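Local coordinates for uncharacterized protein (PDB 3FVV) that probably hydrolyses histidinol phosphate to histidinol and phosphate as a magnesium-dependent phosphatase of the HAD-like superfamily, at residues T3-L8 / A107-A112; F178-F183 / V197-A202. All blocks are in the same frame, centred on the assembly; numbering follows the deposited sequence.

Interaction 1: T3-L8 / A107-A112; sequences TRRLAL and AGDLCA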
loop_
_atom_site.group_PDB
_atom_site.type_symbol
_atom_site.label_atom_id
_atom_site.label_comp_id
_atom_site.label_asym_id
_atom_site.label_seq_id
_atom_site.Cartn_x
_atom_site.Cartn_y
_atom_site.Cartn_z
ATOM N N THR A 3 26.234 -6.622 7.372
ATOM C CA THR A 3 25.525 -5.833 8.369
ATOM C C THR A 3 24.267 -5.080 7.867
ATOM O O THR A 3 23.588 -4.428 8.645
ATOM C CB THR A 3 26.465 -4.773 8.967
ATOM O OG1 THR A 3 26.790 -3.793 7.961
ATOM C CG2 THR A 3 27.731 -5.414 9.490
ATOM N N ARG A 4 23.952 -5.148 6.579
ATOM C CA ARG A 4 22.785 -4.439 6.064
ATOM C C ARG A 4 21.435 -4.848 6.720
ATOM O O ARG A 4 21.262 -5.969 7.176
ATOM C CB ARG A 4 22.710 -4.575 4.555
ATOM C CG ARG A 4 21.914 -3.437 3.971
ATOM C CD ARG A 4 21.859 -3.474 2.477
ATOM N NE ARG A 4 21.400 -2.165 2.001
ATOM C CZ ARG A 4 21.153 -1.857 0.723
ATOM N NH1 ARG A 4 21.314 -2.786 -0.239
ATOM N NH2 ARG A 4 20.742 -0.619 0.412
ATOM N N ARG A 5 20.499 -3.915 6.806
ATOM C CA ARG A 5 19.161 -4.239 7.290
ATOM C C ARG A 5 18.138 -4.004 6.180
ATOM O O ARG A 5 18.405 -3.284 5.215
ATOM C CB ARG A 5 18.848 -3.461 8.551
ATOM C CG ARG A 5 20.070 -3.578 9.559
ATOM C CD ARG A 5 19.941 -2.695 10.731
ATOM N NE ARG A 5 19.462 -1.376 10.314
ATOM C CZ ARG A 5 19.100 -0.432 11.174
ATOM N NH1 ARG A 5 19.235 -0.658 12.491
ATOM N NH2 ARG A 5 18.652 0.742 10.744
ATOM N N LEU A 6 16.998 -4.659 6.302
ATOM C CA LEU A 6 15.888 -4.470 5.359
ATOM C C LEU A 6 14.815 -3.673 6.103
ATOM O O LEU A 6 14.503 -3.962 7.287
ATOM C CB LEU A 6 15.326 -5.808 4.955
ATOM C CG LEU A 6 14.209 -5.855 3.927
ATOM C CD1 LEU A 6 14.703 -5.368 2.615
ATOM C CD2 LEU A 6 13.701 -7.321 3.924
ATOM N N ALA A 7 14.237 -2.697 5.409
ATOM C CA ALA A 7 13.150 -1.956 5.982
ATOM C C ALA A 7 11.951 -1.901 5.054
ATOM O O ALA A 7 11.998 -1.284 3.973
ATOM C CB ALA A 7 13.661 -0.476 6.338
ATOM N N LEU A 8 10.849 -2.473 5.507
ATOM C CA LEU A 8 9.621 -2.542 4.758
ATOM C C LEU A 8 8.577 -1.650 5.437
ATOM O O LEU A 8 8.390 -1.687 6.671
ATOM C CB LEU A 8 9.095 -3.987 4.731
ATOM C CG LEU A 8 10.141 -5.014 4.213
ATOM C CD1 LEU A 8 9.560 -6.468 4.329
ATOM C CD2 LEU A 8 10.626 -4.722 2.815
ATOM N N ALA A 107 20.524 5.057 7.115
ATOM C CA ALA A 107 21.366 3.999 7.711
ATOM C C ALA A 107 21.972 3.059 6.670
ATOM O O ALA A 107 22.763 2.186 6.999
ATOM C CB ALA A 107 20.561 3.178 8.794
ATOM N N GLY A 108 21.581 3.209 5.424
ATOM C CA GLY A 108 21.962 2.275 4.386
ATOM C C GLY A 108 20.964 1.131 4.211
ATOM O O GLY A 108 21.255 0.192 3.531
ATOM N N ASP A 109 19.816 1.166 4.859
ATOM C CA ASP A 109 18.902 0.028 4.813
ATOM C C ASP A 109 18.386 -0.130 3.384
ATOM O O ASP A 109 18.320 0.854 2.638
ATOM C CB ASP A 109 17.769 0.180 5.829
ATOM C CG ASP A 109 18.279 0.159 7.300
ATOM O OD1 ASP A 109 19.503 -0.171 7.473
ATOM O OD2 ASP A 109 17.460 0.445 8.253
ATOM N N LEU A 110 18.094 -1.360 2.974
ATOM C CA LEU A 110 17.336 -1.604 1.742
ATOM C C LEU A 110 15.851 -1.340 2.052
ATOM O O LEU A 110 15.293 -2.034 2.850
ATOM C CB LEU A 110 17.529 -3.039 1.250
ATOM C CG LEU A 110 16.695 -3.440 0.026
ATOM C CD1 LEU A 110 17.002 -2.470 -1.130
ATOM C CD2 LEU A 110 16.890 -4.957 -0.353
ATOM N N CYS A 111 15.233 -0.358 1.417
ATOM C CA CYS A 111 13.863 0.099 1.768
ATOM C C CYS A 111 12.856 -0.135 0.627
ATOM O O CYS A 111 13.150 0.119 -0.525
ATOM C CB CYS A 111 13.854 1.591 2.101
ATOM S SG CYS A 111 14.886 1.978 3.515
ATOM N N ALA A 112 11.654 -0.604 1.006
ATOM C CA ALA A 112 10.575 -0.923 0.089
ATOM C C ALA A 112 9.250 -0.557 0.753
ATOM O O ALA A 112 9.049 -0.744 1.994
ATOM C CB ALA A 112 10.569 -2.438 -0.251
HETATM O O HOH W 1 21.671 -1.201 6.759
#
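The carboxylate of Asp109 is gripped from several directions where two neighbouring parallel strands of the HAD-fold sheet begin. Arg5 meets it side-on. Its NE reaches Asp109 OD1 at 3.1 Å, somewhat out of the carboxylate plane. Its NH2 reaches the syn lone pair of Asp109 OD2 at 2.8 Å, closing a bidentate salt bridge. The two flat groups are not coplanar but turned 54° apart. His104, in helix 95-106, adds a hydrogen bond to OD2, and a water donates to OD1 while accepting from the backbone N of Arg5. Such a network would be expected to favour the ionised carboxylate.

Arg4 reaches across separately. Its CG is anti to the backbone N (chi1 -156°) and the chain runs extended to NE, which donates to Gly108 O at 2.8 Å, nearly in the guanidinium plane. Gly108 is the positive-phi residue of the Schellman motif that ends helix 95-106, and its carbonyl is the one Arg4 NE takes. Leu110 CB lies over the centre of one guanidinium face.

Beyond this entrance, Leu110 N bonds to Arg5 O, Ala7 N to Leu110 O and Ala112 N to Ala7 O. Leu6, Leu8, Leu110 and Ala112 share the face packed against helix 158-170; on the other, Ala7 CB touches Cys111 SG at 3.9 Å.

Interaction 2: F178-F183 / V197-A202; sequences FAESYF and VTRPIA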
loop_
_atom_site.group_PDB
_atom_site.type_symbol
_atom_site.label_atom_id
_atom_site.label_comp_id
_atom_site.label_asym_id
_atom_site.label_seq_id
_atom_site.Cartn_x
_atom_site.Cartn_y
_atom_site.Cartn_z
ATOM N N PHE A 178 19.905 -10.345 5.892
ATOM C CA PHE A 178 19.980 -9.056 6.628
ATOM C C PHE A 178 20.248 -9.246 8.105
ATOM O O PHE A 178 19.774 -10.182 8.705
ATOM C CB PHE A 178 18.680 -8.294 6.426
ATOM C CG PHE A 178 18.423 -8.022 5.011
ATOM C CD1 PHE A 178 19.064 -6.978 4.382
ATOM C CD2 PHE A 178 17.640 -8.889 4.260
ATOM C CE1 PHE A 178 18.871 -6.751 3.047
ATOM C CE2 PHE A 178 17.467 -8.675 2.907
ATOM C CZ PHE A 178 18.086 -7.600 2.308
ATOM N N ALA A 179 20.971 -8.324 8.702
ATOM C CA ALA A 179 21.187 -8.356 10.147
ATOM C C ALA A 179 19.870 -8.181 10.920
ATOM O O ALA A 179 19.697 -8.765 11.988
ATOM C CB ALA A 179 22.254 -7.292 10.560
ATOM N N GLU A 180 18.940 -7.363 10.406
ATOM C CA GLU A 180 17.563 -7.279 10.920
ATOM C C GLU A 180 16.678 -6.950 9.733
ATOM O O GLU A 180 17.139 -6.363 8.759
ATOM C CB GLU A 180 17.353 -6.089 11.858
ATOM C CG GLU A 180 18.208 -6.010 13.085
ATOM C CD GLU A 180 18.035 -7.201 13.981
ATOM O OE1 GLU A 180 16.975 -7.902 13.915
ATOM O OE2 GLU A 180 18.983 -7.458 14.758
ATOM N N SER A 181 15.401 -7.227 9.866
ATOM C CA SER A 181 14.362 -6.769 8.912
ATOM C C SER A 181 13.262 -6.154 9.703
ATOM O O SER A 181 12.769 -6.793 10.648
ATOM C CB SER A 181 13.769 -7.931 8.147
ATOM O OG SER A 181 13.629 -9.039 9.036
ATOM N N TYR A 182 12.898 -4.912 9.341
ATOM C CA TYR A 182 11.817 -4.157 9.963
ATOM C C TYR A 182 10.583 -4.186 9.019
ATOM O O TYR A 182 10.747 -4.242 7.813
ATOM C CB TYR A 182 12.225 -2.684 10.105
ATOM C CG TYR A 182 13.391 -2.405 11.027
ATOM C CD1 TYR A 182 13.181 -1.960 12.321
ATOM C CD2 TYR A 182 14.701 -2.548 10.608
ATOM C CE1 TYR A 182 14.234 -1.691 13.184
ATOM C CE2 TYR A 182 15.761 -2.300 11.486
ATOM C CZ TYR A 182 15.491 -1.887 12.772
ATOM O OH TYR A 182 16.487 -1.578 13.664
ATOM N N PHE A 183 9.378 -4.199 9.584
ATOM C CA PHE A 183 8.143 -3.967 8.837
ATOM C C PHE A 183 7.242 -3.144 9.752
ATOM O O PHE A 183 7.069 -3.492 10.923
ATOM C CB PHE A 183 7.456 -5.266 8.404
ATOM C CG PHE A 183 6.164 -5.057 7.647
ATOM C CD1 PHE A 183 6.073 -4.129 6.599
ATOM C CD2 PHE A 183 5.039 -5.802 7.972
ATOM C CE1 PHE A 183 4.898 -3.927 5.929
ATOM C CE2 PHE A 183 3.861 -5.641 7.277
ATOM C CZ PHE A 183 3.764 -4.683 6.274
ATOM N N VAL A 197 9.436 -10.934 9.755
ATOM C CA VAL A 197 10.649 -10.136 9.836
ATOM C C VAL A 197 11.209 -10.249 11.238
ATOM O O VAL A 197 10.539 -10.754 12.110
ATOM C CB VAL A 197 10.344 -8.641 9.528
ATOM C CG1 VAL A 197 10.016 -8.468 8.070
ATOM C CG2 VAL A 197 9.219 -8.126 10.417
ATOM N N THR A 198 12.382 -9.706 11.503
ATOM C CA THR A 198 12.853 -9.752 12.898
ATOM C C THR A 198 12.376 -8.585 13.739
ATOM O O THR A 198 12.338 -8.742 14.949
ATOM C CB THR A 198 14.366 -9.816 13.015
ATOM O OG1 THR A 198 14.886 -8.615 12.432
ATOM C CG2 THR A 198 14.923 -11.099 12.255
ATOM N N ARG A 199 12.021 -7.430 13.148
ATOM C CA ARG A 199 11.567 -6.296 13.945
ATOM C C ARG A 199 10.234 -5.717 13.469
ATOM O O ARG A 199 10.182 -4.693 12.771
ATOM C CB ARG A 199 12.600 -5.194 13.925
ATOM C CG ARG A 199 13.989 -5.641 14.184
ATOM C CD ARG A 199 14.447 -5.315 15.602
ATOM N NE ARG A 199 15.676 -4.506 15.527
ATOM C CZ ARG A 199 16.841 -4.776 16.107
ATOM N NH1 ARG A 199 16.997 -5.851 16.878
ATOM N NH2 ARG A 199 17.851 -3.924 15.933
ATOM N N PRO A 200 9.138 -6.359 13.868
ATOM C CA PRO A 200 7.815 -5.838 13.556
ATOM C C PRO A 200 7.489 -4.580 14.378
ATOM O O PRO A 200 7.736 -4.566 15.611
ATOM C CB PRO A 200 6.886 -6.995 13.970
ATOM C CG PRO A 200 7.644 -7.709 15.036
ATOM C CD PRO A 200 9.089 -7.600 14.666
ATOM N N ILE A 201 6.905 -3.572 13.732
ATOM C CA ILE A 201 6.545 -2.292 14.402
ATOM C C ILE A 201 5.088 -2.020 14.049
ATOM O O ILE A 201 4.728 -1.965 12.874
ATOM C CB ILE A 201 7.372 -1.047 13.885
ATOM C CG1 ILE A 201 8.903 -1.314 13.839
ATOM C CG2 ILE A 201 7.099 0.160 14.707
ATOM C CD1 ILE A 201 9.512 -1.626 15.164
ATOM N N ALA A 202 4.259 -1.908 15.058
ATOM C CA ALA A 202 2.872 -1.596 14.905
ATOM C C ALA A 202 2.814 -0.073 14.874
ATOM O O ALA A 202 3.124 0.588 15.878
ATOM C CB ALA A 202 2.108 -2.140 16.071
#
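Thr198 OG1 joins Glu180 to Ser181 at the start of two parallel strands, the two strands of a beta-alpha-beta unit whose crossover contains helix 191-196. The hydroxyl donates to the anti lone pair of Glu180 OE1 at 2.7 Å and accepts from the backbone N of Ser181 at 3.0 Å. Chi1 of 62° sets OG1 between the Thr198 backbone N and carbonyl carbon, where it serves both partners. A second side chain-to-backbone bond runs the other way: Thr198 N donates to Ser181 OG at 2.8 Å. Two hydroxyls thus pin the turn into strand 199-203 before the regular ladder begins.

The ladder itself runs from Arg199 N to Ser181 O, through a weak bond from Phe183 N to Arg199 O, to Ile201 N and Phe183 O. Arg199 thus bonds through both its N and its O, one on each side of Tyr182 along the neighbouring strand.

Charge and stacking meet at Arg199, whose chain bends at chi2 and chi3. Its guanidinium lies almost parallel to the Glu180 carboxylate, the planes 10° apart, with Glu180 CD 3.3 Å above the guanidinium plane and offset toward the rim. The salt bridge from Arg199 NH1 to Glu180 OE2, 3.3 Å, is therefore electrostatic, with no N-H aimed at the oxygen. Tyr182 approaches the guanidinium at its edge, the two planes 76° apart, while Arg199 CB makes an off-centre CH-pi contact with the Tyr182 ring. His104 meets that ring edge-to-face.

Apolar packing is on the opposite face of the sheet from Tyr182 and Arg199. There the Phe183 side chain packs on Leu193 and Leu194 of helix 191-196, and Phe183 CB rests on Val197 CG2 at 3.9 Å.

Interactions 1 and 2 are neighbouring parts of the parallel core of one mixed sheet, their centres about 10 Å apart. Strands 5-9 and 180-185 are its neighbouring inner pair: Leu6 O lies 2.8 Å from Tyr182 N and Arg4 O 2.8 Å from Ala179 N, both probable hydrogen bonds. The strand order 110-115, 5-9, 180-185, 199-203 fits the Rossmann-like core of HAD hydrolases. Side chains also bridge the pairs, with Arg5 NH1 packed 3.1 Å from Tyr182 OH and His104 reaching both Asp109 and Tyr182. In this family the C-terminal end of the first strand leads into the catalytic loop; Phe183 touches Asp10 there, whereas the Asp109 and Glu180 networks lie at the strands' N-terminal ends.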